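Local coordinates for uncharacterized protein (Desulfovibrio piger, PDB 4LG3) that is of unknown function and belongs to the DUF4875 family, which is grouped with the CamS-like proteins, at residues 13-18 and 25-30; 95-100 and 113-118; 119-124 and 170-175; 128-133 and 158-163. One frame throughout, in Å; residues are numbered along the deposited sequence.

Contact 1 (13-18 and 25-30)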
loop_
_atom_site.group_PDB
_atom_site.type_symbol
_atom_site.label_atom_id
_atom_site.label_comp_id
_atom_site.label_asym_id
_atom_site.label_seq_id
_atom_site.Cartn_x
_atom_site.Cartn_y
_atom_site.Cartn_z
ATOM N N THR A 13 3.100 -9.330 -1.339
ATOM C CA THR A 13 3.948 -9.534 -0.156
ATOM C C THR A 13 3.188 -10.369 0.861
ATOM O O THR A 13 3.776 -10.873 1.826
ATOM C CB THR A 13 4.384 -8.187 0.483
ATOM O OG1 THR A 13 3.226 -7.462 0.860
ATOM C CG2 THR A 13 5.263 -7.350 -0.424
ATOM N N LYS A 14 1.867 -10.454 0.671
ATOM C CA LYS A 14 0.959 -11.158 1.562
ATOM C C LYS A 14 -0.343 -11.464 0.838
ATOM O O LYS A 14 -0.879 -10.598 0.155
ATOM C CB LYS A 14 0.677 -10.318 2.841
ATOM C CG LYS A 14 0.018 -11.111 3.950
ATOM C CD LYS A 14 -0.220 -10.260 5.161
ATOM C CE LYS A 14 -0.840 -11.060 6.273
ATOM N NZ LYS A 14 -0.738 -10.307 7.547
ATOM N N GLU A 15 -0.860 -12.690 1.044
ATOM C CA GLU A 15 -2.104 -13.215 0.458
ATOM C C GLU A 15 -2.797 -14.105 1.461
ATOM O O GLU A 15 -2.158 -14.996 2.033
ATOM C CB GLU A 15 -1.802 -14.042 -0.799
ATOM C CG GLU A 15 -1.393 -13.253 -2.025
ATOM C CD GLU A 15 -1.126 -14.133 -3.233
ATOM O OE1 GLU A 15 -1.597 -15.291 -3.247
ATOM O OE2 GLU A 15 -0.445 -13.663 -4.170
ATOM N N SER A 16 -4.090 -13.882 1.706
ATOM C CA SER A 16 -4.802 -14.766 2.643
ATOM C C SER A 16 -6.294 -14.787 2.380
ATOM O O SER A 16 -6.893 -13.741 2.142
ATOM C CB SER A 16 -4.536 -14.396 4.110
ATOM O OG SER A 16 -4.675 -13.012 4.355
ATOM N N PRO A 17 -6.904 -15.978 2.434
ATOM C CA PRO A 17 -8.360 -16.057 2.288
ATOM C C PRO A 17 -9.101 -15.794 3.596
ATOM O O PRO A 17 -8.549 -15.967 4.684
ATOM C CB PRO A 17 -8.583 -17.501 1.850
ATOM C CG PRO A 17 -7.505 -18.259 2.571
ATOM C CD PRO A 17 -6.322 -17.309 2.700
ATOM N N TYR A 18 -10.374 -15.407 3.471
ATOM C CA TYR A 18 -11.318 -15.219 4.563
ATOM C C TYR A 18 -12.647 -15.804 4.122
ATOM O O TYR A 18 -13.230 -15.372 3.124
ATOM C CB TYR A 18 -11.424 -13.761 5.017
ATOM C CG TYR A 18 -12.509 -13.551 6.053
ATOM C CD1 TYR A 18 -12.342 -13.988 7.368
ATOM C CD2 TYR A 18 -13.719 -12.960 5.712
ATOM C CE1 TYR A 18 -13.347 -13.823 8.318
ATOM C CE2 TYR A 18 -14.730 -12.793 6.650
ATOM C CZ TYR A 18 -14.536 -13.212 7.955
ATOM O OH TYR A 18 -15.545 -13.027 8.873
ATOM N N LEU A 25 -16.137 -16.391 -0.608
ATOM C CA LEU A 25 -14.709 -16.331 -0.357
ATOM C C LEU A 25 -14.166 -14.927 -0.615
ATOM O O LEU A 25 -14.344 -14.372 -1.703
ATOM C CB LEU A 25 -13.949 -17.368 -1.229
ATOM C CG LEU A 25 -12.386 -17.298 -1.224
ATOM C CD1 LEU A 25 -11.804 -17.951 -0.002
ATOM C CD2 LEU A 25 -11.811 -17.970 -2.456
ATOM N N ARG A 26 -13.484 -14.380 0.393
ATOM C CA ARG A 26 -12.779 -13.112 0.323
ATOM C C ARG A 26 -11.266 -13.389 0.208
ATOM O O ARG A 26 -10.752 -14.292 0.868
ATOM C CB ARG A 26 -13.097 -12.257 1.541
ATOM C CG ARG A 26 -12.460 -10.887 1.504
ATOM C CD ARG A 26 -12.902 -10.043 2.675
ATOM N NE ARG A 26 -12.234 -8.746 2.639
ATOM C CZ ARG A 26 -12.683 -7.645 3.221
ATOM N NH1 ARG A 26 -13.800 -7.670 3.934
ATOM N NH2 ARG A 26 -12.017 -6.506 3.095
ATOM N N TYR A 27 -10.562 -12.645 -0.648
ATOM C CA TYR A 27 -9.125 -12.833 -0.767
ATOM C C TYR A 27 -8.471 -11.507 -0.528
ATOM O O TYR A 27 -8.752 -10.540 -1.234
ATOM C CB TYR A 27 -8.760 -13.439 -2.109
ATOM C CG TYR A 27 -7.442 -14.180 -2.103
ATOM C CD1 TYR A 27 -7.322 -15.433 -1.503
ATOM C CD2 TYR A 27 -6.333 -13.668 -2.757
ATOM C CE1 TYR A 27 -6.112 -16.130 -1.519
ATOM C CE2 TYR A 27 -5.126 -14.358 -2.786
ATOM C CZ TYR A 27 -5.021 -15.597 -2.178
ATOM O OH TYR A 27 -3.829 -16.286 -2.244
ATOM N N ASN A 28 -7.658 -11.422 0.533
ATOM C CA ASN A 28 -6.986 -10.167 0.908
ATOM C C ASN A 28 -5.546 -10.239 0.499
ATOM O O ASN A 28 -4.860 -11.231 0.782
ATOM C CB ASN A 28 -7.131 -9.861 2.394
ATOM C CG ASN A 28 -8.562 -9.853 2.856
ATOM O OD1 ASN A 28 -9.391 -9.111 2.347
ATOM N ND2 ASN A 28 -8.885 -10.707 3.813
ATOM N N VAL A 29 -5.093 -9.201 -0.230
ATOM C CA VAL A 29 -3.732 -9.170 -0.760
ATOM C C VAL A 29 -3.065 -7.827 -0.501
ATOM O O VAL A 29 -3.665 -6.771 -0.717
ATOM C CB VAL A 29 -3.718 -9.508 -2.303
ATOM C CG1 VAL A 29 -2.288 -9.612 -2.829
ATOM C CG2 VAL A 29 -4.485 -10.793 -2.611
ATOM N N ARG A 30 -1.785 -7.886 -0.109
ATOM C CA ARG A 30 -0.892 -6.724 0.033
ATOM C C ARG A 30 0.105 -6.799 -1.089
ATOM O O ARG A 30 0.708 -7.855 -1.314
ATOM C CB ARG A 30 -0.188 -6.688 1.383
ATOM C CG ARG A 30 -1.122 -6.684 2.585
ATOM C CD ARG A 30 -0.368 -6.208 3.809
ATOM N NE ARG A 30 -0.266 -4.743 3.846
ATOM C CZ ARG A 30 -1.042 -3.954 4.582
ATOM N NH1 ARG A 30 -1.964 -4.476 5.379
ATOM N NH2 ARG A 30 -0.875 -2.641 4.558
HETATM O O HOH W 1 -3.308 -10.815 3.397
HETATM O O HOH W 2 -7.299 -12.306 5.469
#
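Tyr27 and Glu15 cross obliquely on one face of the sheet, ring and carboxylate planes 63° apart. Tyr27 OH donates to Glu15 OE1 at 2.6 Å, and OE1, in the ring plane at its edge, accepts through its anti lone pair, away from OE2. Glu15 OE2 is hydrogen-bonded to the hydroxyl of Tyr67 of helix 53-71, which ties this face to the helix. Beside the acid, Val29 points the same way and its CG1 packs 3.8 Å from Glu15 CG; farther along, Pro17 CB rests 3.7 Å from Leu25 CD1. Strands 14-18 and 26-30 form an antiparallel beta hairpin, running at 157° to each other, with Lys14-Arg30, Ser16-Asn28 and Tyr18-Arg26 as hydrogen-bonded pairs. A classic beta bulge starts it, Thr13 and Lys14 both facing Arg30: Thr13 N bonds Arg30 O at 2.8 Å, whereas Lys14 N reaches the same oxygen only weakly. On the other face Arg26, extended from CG to NE, gives its NE to a lone pair of Asn28 OD1 at 2.9 Å, the oxygen lying 28° out of the guanidinium plane. Two waters bridge Ser16 OG to Asn28, one through Asn28 O and one through Asn28 ND2, while the guanidinium of Arg30 forms a salt bridge with Asp81.

Contact 2 (95-100 and 113-118). With SO4 (sulfate ion), chain D.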
loop_
_atom_site.group_PDB
_atom_site.type_symbol
_atom_site.label_atom_id
_atom_site.label_comp_id
_atom_site.label_asym_id
_atom_site.label_seq_id
_atom_site.Cartn_x
_atom_site.Cartn_y
_atom_site.Cartn_z
ATOM N N THR A 95 -5.705 1.542 -2.203
ATOM C CA THR A 95 -6.581 0.428 -1.817
ATOM C C THR A 95 -7.747 0.304 -2.781
ATOM O O THR A 95 -8.192 1.306 -3.344
ATOM C CB THR A 95 -7.167 0.574 -0.370
ATOM O OG1 THR A 95 -8.036 1.707 -0.300
ATOM C CG2 THR A 95 -6.133 0.633 0.712
ATOM N N ALA A 96 -8.313 -0.916 -2.875
ATOM C CA ALA A 96 -9.498 -1.225 -3.671
ATOM C C ALA A 96 -10.074 -2.570 -3.270
ATOM O O ALA A 96 -9.333 -3.543 -3.095
ATOM C CB ALA A 96 -9.166 -1.222 -5.171
ATOM N N THR A 97 -11.403 -2.619 -3.127
ATOM C CA THR A 97 -12.147 -3.838 -2.868
ATOM C C THR A 97 -13.079 -4.054 -4.088
ATOM O O THR A 97 -13.780 -3.150 -4.519
ATOM C CB THR A 97 -12.837 -3.803 -1.502
ATOM O OG1 THR A 97 -11.831 -3.672 -0.466
ATOM C CG2 THR A 97 -13.672 -5.055 -1.254
ATOM N N TYR A 98 -13.033 -5.252 -4.635
ATOM C CA TYR A 98 -13.751 -5.701 -5.816
ATOM C C TYR A 98 -14.624 -6.918 -5.528
ATOM O O TYR A 98 -14.123 -7.934 -5.033
ATOM C CB TYR A 98 -12.717 -6.050 -6.894
ATOM C CG TYR A 98 -13.269 -6.509 -8.234
ATOM C CD1 TYR A 98 -14.395 -5.902 -8.797
ATOM C CD2 TYR A 98 -12.603 -7.477 -8.985
ATOM C CE1 TYR A 98 -14.860 -6.270 -10.059
ATOM C CE2 TYR A 98 -13.061 -7.854 -10.250
ATOM C CZ TYR A 98 -14.202 -7.260 -10.773
ATOM O OH TYR A 98 -14.668 -7.606 -12.015
ATOM N N ALA A 99 -15.923 -6.803 -5.840
ATOM C CA ALA A 99 -16.945 -7.851 -5.732
ATOM C C ALA A 99 -17.571 -8.020 -7.129
ATOM O O ALA A 99 -18.551 -7.337 -7.433
ATOM C CB ALA A 99 -17.981 -7.480 -4.687
ATOM N N PRO A 100 -16.964 -8.863 -8.018
ATOM C CA PRO A 100 -17.459 -8.973 -9.409
ATOM C C PRO A 100 -18.978 -9.142 -9.585
ATOM O O PRO A 100 -19.520 -8.618 -10.551
ATOM C CB PRO A 100 -16.723 -10.208 -9.969
ATOM C CG PRO A 100 -15.533 -10.371 -9.139
ATOM C CD PRO A 100 -15.751 -9.683 -7.813
ATOM N N TRP A 113 -17.330 -2.093 -6.659
ATOM C CA TRP A 113 -16.084 -1.474 -6.204
ATOM C C TRP A 113 -16.337 -0.613 -4.962
ATOM O O TRP A 113 -17.340 0.096 -4.885
ATOM C CB TRP A 113 -15.428 -0.649 -7.328
ATOM C CG TRP A 113 -14.905 -1.497 -8.458
ATOM C CD1 TRP A 113 -15.566 -1.838 -9.602
ATOM C CD2 TRP A 113 -13.603 -2.099 -8.550
ATOM N NE1 TRP A 113 -14.759 -2.620 -10.402
ATOM C CE2 TRP A 113 -13.543 -2.779 -9.789
ATOM C CE3 TRP A 113 -12.480 -2.130 -7.705
ATOM C CZ2 TRP A 113 -12.413 -3.498 -10.192
ATOM C CZ3 TRP A 113 -11.356 -2.836 -8.108
ATOM C CH2 TRP A 113 -11.331 -3.518 -9.331
ATOM N N ASN A 114 -15.433 -0.700 -3.990
ATOM C CA ASN A 114 -15.508 0.074 -2.749
ATOM C C ASN A 114 -14.126 0.259 -2.160
ATOM O O ASN A 114 -13.185 -0.418 -2.591
ATOM C CB ASN A 114 -16.404 -0.626 -1.733
ATOM C CG ASN A 114 -17.120 0.306 -0.780
ATOM O OD1 ASN A 114 -16.752 1.472 -0.583
ATOM N ND2 ASN A 114 -18.173 -0.195 -0.163
ATOM N N THR A 115 -13.998 1.177 -1.189
ATOM C CA THR A 115 -12.777 1.464 -0.427
ATOM C C THR A 115 -11.693 1.859 -1.410
ATOM O O THR A 115 -10.568 1.328 -1.395
ATOM C CB THR A 115 -12.398 0.258 0.491
ATOM O OG1 THR A 115 -13.578 -0.291 1.075
ATOM C CG2 THR A 115 -11.425 0.648 1.604
ATOM N N LEU A 116 -12.062 2.786 -2.303
ATOM C CA LEU A 116 -11.182 3.254 -3.358
ATOM C C LEU A 116 -10.341 4.380 -2.836
ATOM O O LEU A 116 -10.876 5.426 -2.514
ATOM C CB LEU A 116 -12.007 3.675 -4.579
ATOM C CG LEU A 116 -12.947 2.610 -5.162
ATOM C CD1 LEU A 116 -13.790 3.188 -6.320
ATOM C CD2 LEU A 116 -12.182 1.328 -5.555
ATOM N N GLN A 117 -9.048 4.132 -2.638
ATOM C CA GLN A 117 -8.125 5.142 -2.129
ATOM C C GLN A 117 -6.843 5.129 -2.885
ATOM O O GLN A 117 -6.430 4.084 -3.359
ATOM C CB GLN A 117 -7.805 4.973 -0.628
ATOM C CG GLN A 117 -8.991 5.041 0.301
ATOM C CD GLN A 117 -8.541 4.796 1.712
ATOM O OE1 GLN A 117 -8.490 5.713 2.536
ATOM N NE2 GLN A 117 -8.200 3.542 2.030
ATOM N N ALA A 118 -6.224 6.289 -3.024
ATOM C CA ALA A 118 -4.917 6.442 -3.651
ATOM C C ALA A 118 -4.297 7.741 -3.177
ATOM O O ALA A 118 -5.012 8.728 -2.983
ATOM C CB ALA A 118 -5.019 6.405 -5.174
HETATM S S SO4 D . -16.478 -4.560 -13.675
HETATM O O1 SO4 D . -15.914 -4.800 -15.011
HETATM O O2 SO4 D . -16.456 -5.822 -12.930
HETATM O O3 SO4 D . -15.701 -3.504 -12.997
HETATM O O4 SO4 D . -17.867 -4.113 -13.803
#
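Thr95 opens the contact with a hydroxyl held between its own backbone N and carbonyl carbon (chi1 65°), where it is gripped twice. Thr95 OG1 donates to Thr115 O at 2.8 Å and accepts from Gln117 NE2 at 3.0 Å, the hydroxyl oxygen lying close to the amide plane of an extended Gln117 side chain that runs alongside. The backbones of Thr95 and Gln117 are also paired by two hydrogen bonds. Ala96 follows, its CB 4.0 Å from Leu116 CD2 and equally near the edge of the Trp113 ring at CZ3. Between Thr95 and Thr97 the register slips by one residue, a beta bulge in the antiparallel pairing of strands 92-98 and 113-118 within the mixed sheet; Thr115, with positive phi, sits at the slip. Thr97 pairs with Asn114 in both directions, its N bonding Asn114 O nearly along the C=O axis, while its hydroxyl bonds Ser77 on the neighbouring strand. With CG anti to the backbone N, Tyr98 lays its ring over the six-membered ring of Trp113 in an offset stack, centroids 4.3 Å apart and planes at 14°, and Pro100 CD covers the opposite face of the tyrosine. Tyr98 CB adds a CH-pi contact. One sulfate, probably from the crystallisation liquor, lies at the edge of both rings: Tyr98 OH donates to its O2 at 2.7 Å and Trp113 NE1 to its O3 at 2.9 Å, almost straight at 171°.

Contact 3 (119-124 and 170-175)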
loop_
_atom_site.group_PDB
_atom_site.type_symbol
_atom_site.label_atom_id
_atom_site.label_comp_id
_atom_site.label_asym_id
_atom_site.label_seq_id
_atom_site.Cartn_x
_atom_site.Cartn_y
_atom_site.Cartn_z
ATOM N N THR A 119 -2.988 7.724 -2.922
ATOM C CA THR A 119 -2.249 8.918 -2.506
ATOM C C THR A 119 -2.060 9.805 -3.762
ATOM O O THR A 119 -2.031 9.270 -4.877
ATOM C CB THR A 119 -0.908 8.529 -1.850
ATOM O OG1 THR A 119 -0.211 7.631 -2.702
ATOM C CG2 THR A 119 -1.060 7.926 -0.477
ATOM N N PRO A 120 -1.879 11.140 -3.641
ATOM C CA PRO A 120 -1.703 11.959 -4.874
ATOM C C PRO A 120 -0.445 11.612 -5.682
ATOM O O PRO A 120 -0.360 11.978 -6.846
ATOM C CB PRO A 120 -1.660 13.400 -4.359
ATOM C CG PRO A 120 -1.423 13.306 -2.885
ATOM C CD PRO A 120 -1.925 11.975 -2.420
ATOM N N ARG A 121 0.512 10.892 -5.074
ATOM C CA ARG A 121 1.800 10.440 -5.655
ATOM C C ARG A 121 2.413 9.334 -4.815
ATOM O O ARG A 121 1.983 9.130 -3.674
ATOM C CB ARG A 121 2.800 11.613 -5.725
ATOM C CG ARG A 121 3.109 12.259 -4.365
ATOM C CD ARG A 121 4.397 13.057 -4.396
ATOM N NE ARG A 121 4.698 13.704 -3.115
ATOM C CZ ARG A 121 5.544 13.229 -2.204
ATOM N NH1 ARG A 121 6.184 12.087 -2.411
ATOM N NH2 ARG A 121 5.768 13.902 -1.088
ATOM N N GLY A 122 3.453 8.689 -5.343
ATOM C CA GLY A 122 4.246 7.722 -4.590
ATOM C C GLY A 122 5.311 8.444 -3.780
ATOM O O GLY A 122 5.273 9.671 -3.666
ATOM N N LEU A 123 6.295 7.726 -3.239
ATOM C CA LEU A 123 7.290 8.374 -2.371
ATOM C C LEU A 123 8.686 8.429 -2.981
ATOM O O LEU A 123 9.041 7.606 -3.826
ATOM C CB LEU A 123 7.355 7.659 -0.989
ATOM C CG LEU A 123 6.017 7.332 -0.243
ATOM C CD1 LEU A 123 6.290 6.806 1.140
ATOM C CD2 LEU A 123 5.090 8.557 -0.126
ATOM N N THR A 124 9.484 9.411 -2.539
ATOM C CA THR A 124 10.869 9.584 -2.994
ATOM C C THR A 124 11.743 8.537 -2.311
ATOM O O THR A 124 11.363 8.002 -1.266
ATOM C CB THR A 124 11.392 11.010 -2.697
ATOM O OG1 THR A 124 11.479 11.205 -1.289
ATOM C CG2 THR A 124 10.542 12.098 -3.299
ATOM N N ASN A 170 4.537 8.942 7.527
ATOM C CA ASN A 170 3.530 9.152 6.500
ATOM C C ASN A 170 3.637 10.583 5.903
ATOM O O ASN A 170 2.960 11.509 6.377
ATOM C CB ASN A 170 2.130 8.859 7.076
ATOM C CG ASN A 170 1.193 8.167 6.109
ATOM O OD1 ASN A 170 1.243 8.350 4.881
ATOM N ND2 ASN A 170 0.312 7.347 6.654
ATOM N N PRO A 171 4.476 10.765 4.844
ATOM C CA PRO A 171 4.598 12.093 4.219
ATOM C C PRO A 171 3.399 12.479 3.365
ATOM O O PRO A 171 3.289 13.631 2.981
ATOM C CB PRO A 171 5.844 11.957 3.323
ATOM C CG PRO A 171 5.964 10.542 3.028
ATOM C CD PRO A 171 5.330 9.767 4.158
ATOM N N VAL A 172 2.545 11.510 3.000
ATOM C CA VAL A 172 1.418 11.707 2.082
ATOM C C VAL A 172 0.331 10.696 2.430
ATOM O O VAL A 172 0.509 9.492 2.208
ATOM C CB VAL A 172 1.860 11.561 0.576
ATOM C CG1 VAL A 172 0.666 11.498 -0.347
ATOM C CG2 VAL A 172 2.792 12.683 0.126
ATOM N N PHE A 173 -0.807 11.196 2.891
ATOM C CA PHE A 173 -1.991 10.423 3.244
ATOM C C PHE A 173 -2.827 10.053 1.993
ATOM O O PHE A 173 -2.884 10.817 1.012
ATOM C CB PHE A 173 -2.872 11.210 4.264
ATOM C CG PHE A 173 -2.373 11.108 5.689
ATOM C CD1 PHE A 173 -2.315 9.872 6.343
ATOM C CD2 PHE A 173 -1.952 12.241 6.379
ATOM C CE1 PHE A 173 -1.841 9.778 7.659
ATOM C CE2 PHE A 173 -1.460 12.141 7.690
ATOM C CZ PHE A 173 -1.405 10.907 8.322
ATOM N N PRO A 174 -3.549 8.916 2.043
ATOM C CA PRO A 174 -4.383 8.536 0.890
ATOM C C PRO A 174 -5.597 9.435 0.771
ATOM O O PRO A 174 -5.979 10.095 1.722
ATOM C CB PRO A 174 -4.780 7.074 1.205
ATOM C CG PRO A 174 -3.818 6.628 2.299
ATOM C CD PRO A 174 -3.604 7.880 3.094
ATOM N N GLU A 175 -6.160 9.488 -0.417
ATOM C CA GLU A 175 -7.389 10.219 -0.727
ATOM C C GLU A 175 -8.354 9.253 -1.369
ATOM O O GLU A 175 -7.867 8.327 -2.023
ATOM C CB GLU A 175 -7.137 11.361 -1.749
ATOM C CG GLU A 175 -6.089 12.399 -1.428
ATOM C CD GLU A 175 -5.946 13.407 -2.552
ATOM O OE1 GLU A 175 -6.297 13.068 -3.705
ATOM O OE2 GLU A 175 -5.535 14.556 -2.267
#
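Val172 holds CG1 anti to its backbone N (chi1 169°) and CG2 anti to the carbonyl carbon, so its two methyls spread toward different residues of 119-124, while Arg121 starts from the crowded position between its N and carbonyl carbon (chi1 59°) and then runs extended to NE. The contact joins two irregular segments: 119-124 leads from strand 113-118 to helix 125-137, whereas the loop 170-175 leads into strand 175-176 at the margin of the mixed sheet. Val172 CG1 meets the proline ring tip to tip, 3.4 Å from Pro120 CD, and also touches Thr119 CB. Thr119 CG2 lies against the backbone of 170-175, 3.5 Å from Val172 O and near Pro174 CA. Farther on, Leu123 and Pro171 cross at about a right angle, Leu123 CD2 lying 3.8 Å from Pro171 CG. No hydrogen bond spans the contact, which is mainly van der Waals packing of methyls and proline rings on side chains and backbone. The guanidinium of Arg121 is held in place by its own segment and the helix: Arg121 NH1 donates to Gly122 O at 2.9 Å and forms a salt bridge with Glu127. Over one face of the guanidinium, offset toward its rim, sits Val172 CG2, 3.4 Å from Arg121 NH2.

Contact 4 (128-133 and 158-163)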
loop_
_atom_site.group_PDB
_atom_site.type_symbol
_atom_site.label_atom_id
_atom_site.label_comp_id
_atom_site.label_asym_id
_atom_site.label_seq_id
_atom_site.Cartn_x
_atom_site.Cartn_y
_atom_site.Cartn_z
ATOM N N LEU A 128 11.206 6.958 1.488
ATOM C CA LEU A 128 11.204 5.508 1.662
ATOM C C LEU A 128 12.285 5.052 2.637
ATOM O O LEU A 128 12.035 4.156 3.446
ATOM C CB LEU A 128 11.372 4.815 0.299
ATOM C CG LEU A 128 10.167 4.888 -0.660
ATOM C CD1 LEU A 128 10.567 4.445 -2.039
ATOM C CD2 LEU A 128 8.998 4.076 -0.153
ATOM N N LYS A 129 13.458 5.695 2.598
ATOM C CA LYS A 129 14.567 5.432 3.510
ATOM C C LYS A 129 14.169 5.858 4.928
ATOM O O LYS A 129 14.469 5.126 5.874
ATOM C CB LYS A 129 15.857 6.165 3.045
ATOM C CG LYS A 129 17.108 5.919 3.904
ATOM C CD LYS A 129 17.819 4.603 3.563
ATOM C CE LYS A 129 18.365 3.891 4.786
ATOM N NZ LYS A 129 18.597 2.440 4.526
ATOM N N ILE A 130 13.479 7.009 5.077
ATOM C CA ILE A 130 13.055 7.521 6.389
ATOM C C ILE A 130 12.096 6.497 7.028
ATOM O O ILE A 130 12.246 6.182 8.223
ATOM C CB ILE A 130 12.436 8.958 6.297
ATOM C CG1 ILE A 130 13.500 10.006 5.939
ATOM C CG2 ILE A 130 11.730 9.362 7.596
ATOM C CD1 ILE A 130 12.940 11.388 5.552
ATOM N N GLN A 131 11.146 5.955 6.212
ATOM C CA GLN A 131 10.150 4.925 6.598
ATOM C C GLN A 131 10.815 3.651 7.073
ATOM O O GLN A 131 10.393 3.071 8.068
ATOM C CB GLN A 131 9.243 4.569 5.417
ATOM C CG GLN A 131 8.233 5.637 5.094
ATOM C CD GLN A 131 7.185 5.092 4.183
ATOM O OE1 GLN A 131 7.441 4.223 3.343
ATOM N NE2 GLN A 131 5.985 5.595 4.330
ATOM N N CYS A 132 11.857 3.237 6.354
ATOM C CA CYS A 132 12.655 2.059 6.666
ATOM C C CYS A 132 13.391 2.250 8.016
ATOM O O CYS A 132 13.339 1.349 8.865
ATOM C CB CYS A 132 13.626 1.757 5.530
ATOM S SG CYS A 132 14.628 0.272 5.797
ATOM N N LEU A 133 14.020 3.434 8.229
ATOM C CA LEU A 133 14.700 3.755 9.481
ATOM C C LEU A 133 13.702 3.829 10.623
ATOM O O LEU A 133 13.950 3.229 11.658
ATOM C CB LEU A 133 15.502 5.048 9.382
ATOM C CG LEU A 133 16.686 5.065 8.409
ATOM C CD1 LEU A 133 17.413 6.389 8.471
ATOM C CD2 LEU A 133 17.650 3.930 8.678
ATOM N N LYS A 158 19.798 13.134 12.394
ATOM C CA LYS A 158 21.235 13.101 12.671
ATOM C C LYS A 158 21.951 12.078 11.792
ATOM O O LYS A 158 23.080 12.317 11.372
ATOM C CB LYS A 158 21.498 12.783 14.152
ATOM C CG LYS A 158 22.888 13.214 14.619
ATOM C CD LYS A 158 23.010 13.226 16.123
ATOM C CE LYS A 158 24.046 14.225 16.584
ATOM N NZ LYS A 158 23.965 14.500 18.046
ATOM N N LYS A 159 21.296 10.951 11.519
ATOM C CA LYS A 159 21.843 9.876 10.704
ATOM C C LYS A 159 21.886 10.261 9.209
ATOM O O LYS A 159 22.881 10.001 8.533
ATOM C CB LYS A 159 21.002 8.598 10.902
ATOM C CG LYS A 159 21.793 7.313 10.727
ATOM C CD LYS A 159 20.955 6.183 10.153
ATOM C CE LYS A 159 21.703 4.872 10.222
ATOM N NZ LYS A 159 21.443 4.019 9.030
ATOM N N LEU A 160 20.810 10.868 8.700
ATOM C CA LEU A 160 20.686 11.232 7.289
ATOM C C LEU A 160 21.173 12.647 7.002
ATOM O O LEU A 160 21.223 13.047 5.836
ATOM C CB LEU A 160 19.225 11.077 6.818
ATOM C CG LEU A 160 18.625 9.682 6.887
ATOM C CD1 LEU A 160 17.163 9.714 6.535
ATOM C CD2 LEU A 160 19.366 8.706 5.987
ATOM N N LYS A 161 21.538 13.394 8.056
ATOM C CA LYS A 161 22.051 14.764 7.985
ATOM C C LYS A 161 21.035 15.671 7.236
ATOM O O LYS A 161 21.385 16.434 6.330
ATOM C CB LYS A 161 23.474 14.795 7.366
ATOM C CG LYS A 161 24.467 13.902 8.119
ATOM C CD LYS A 161 25.761 13.652 7.364
ATOM C CE LYS A 161 26.688 12.729 8.123
ATOM N NZ LYS A 161 26.264 11.302 8.039
ATOM N N ILE A 162 19.760 15.558 7.643
ATOM C CA ILE A 162 18.610 16.307 7.113
ATOM C C ILE A 162 17.832 16.955 8.293
ATOM O O ILE A 162 18.012 16.498 9.425
ATOM C CB ILE A 162 17.680 15.392 6.244
ATOM C CG1 ILE A 162 17.080 14.222 7.051
ATOM C CG2 ILE A 162 18.378 14.914 4.959
ATOM C CD1 ILE A 162 15.753 13.692 6.507
ATOM N N PRO A 163 16.962 17.986 8.092
ATOM C CA PRO A 163 16.206 18.524 9.246
ATOM C C PRO A 163 15.119 17.548 9.717
ATOM O O PRO A 163 14.528 16.848 8.894
ATOM C CB PRO A 163 15.604 19.827 8.712
ATOM C CG PRO A 163 15.522 19.639 7.239
ATOM C CD PRO A 163 16.614 18.690 6.835
#
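Leu160, in the last turn of helix 149-160, aims its side chain at helix 125-137 and touches three of its residues. From CB, which points toward the partner helix, CG is placed anti to the carbonyl carbon (chi1 -62°), and there the first touch is made: Leu160 CG lies 3.8 Å from Leu133 CD1, the two leucines reaching toward each other tip to tip. Beyond CG the side chain forks. Its CD1 branch crosses obliquely to Ile130, with Leu160 CD1 3.7 Å from Ile130 CG1, and remains close to the same leucine methyl. The other branch, CD2, also lies beside Leu133 CD1 and ends 4.1 Å from Lys129 CG, the base of a lysine bent at chi2 and chi3. Leu160 thus rests among Lys129, Ile130 and Leu133, residues on one side of helix 125-137. After the helix, Lys161 takes a positive phi of 56° and the chain turns, bringing Ile162 back to the same partner: Ile162 CD1 meets Ile130 CD1 tip to tip at 3.8 Å. Both isoleucines also pack on Val167 of the following loop, which extends the apolar patch. On the other flank, Lys159 crosses Leu133 obliquely and brings its NZ to 3.8 Å from Leu133 CD2. No hydrogen bond joins the segments, which meet mainly through aliphatic carbons, with lysines at the border. Lys129 NZ and Lys159 NZ stand 5.6 Å apart, and their like charges would be expected to repel mildly and to favour solvent over each other.

In the fold
From the N terminus, contact 1 comes first, closing the short hairpin of strands 10-18 and 26-36 at one side of the mixed sheet. After helix 53-71 and strand 75-81, contact 2 closes the next loop, between strands 92-98 and 113-118 of the same sheet. Contact 3 spans a longer excursion, 119-124 to 170-175, and contact 4 falls within it, pairing helices 125-137 and 149-160. None of the four cross. Contacts 2 and 3 touch, with a probable hydrogen bond from Ala118 N to Glu175 O, and Leu123 packs against Gln131 and Leu128, linking contacts 3 and 4. Contact 3 thus lies between sheet and helices, while contacts 1 and 4 sit on opposite sides of the chain's centre.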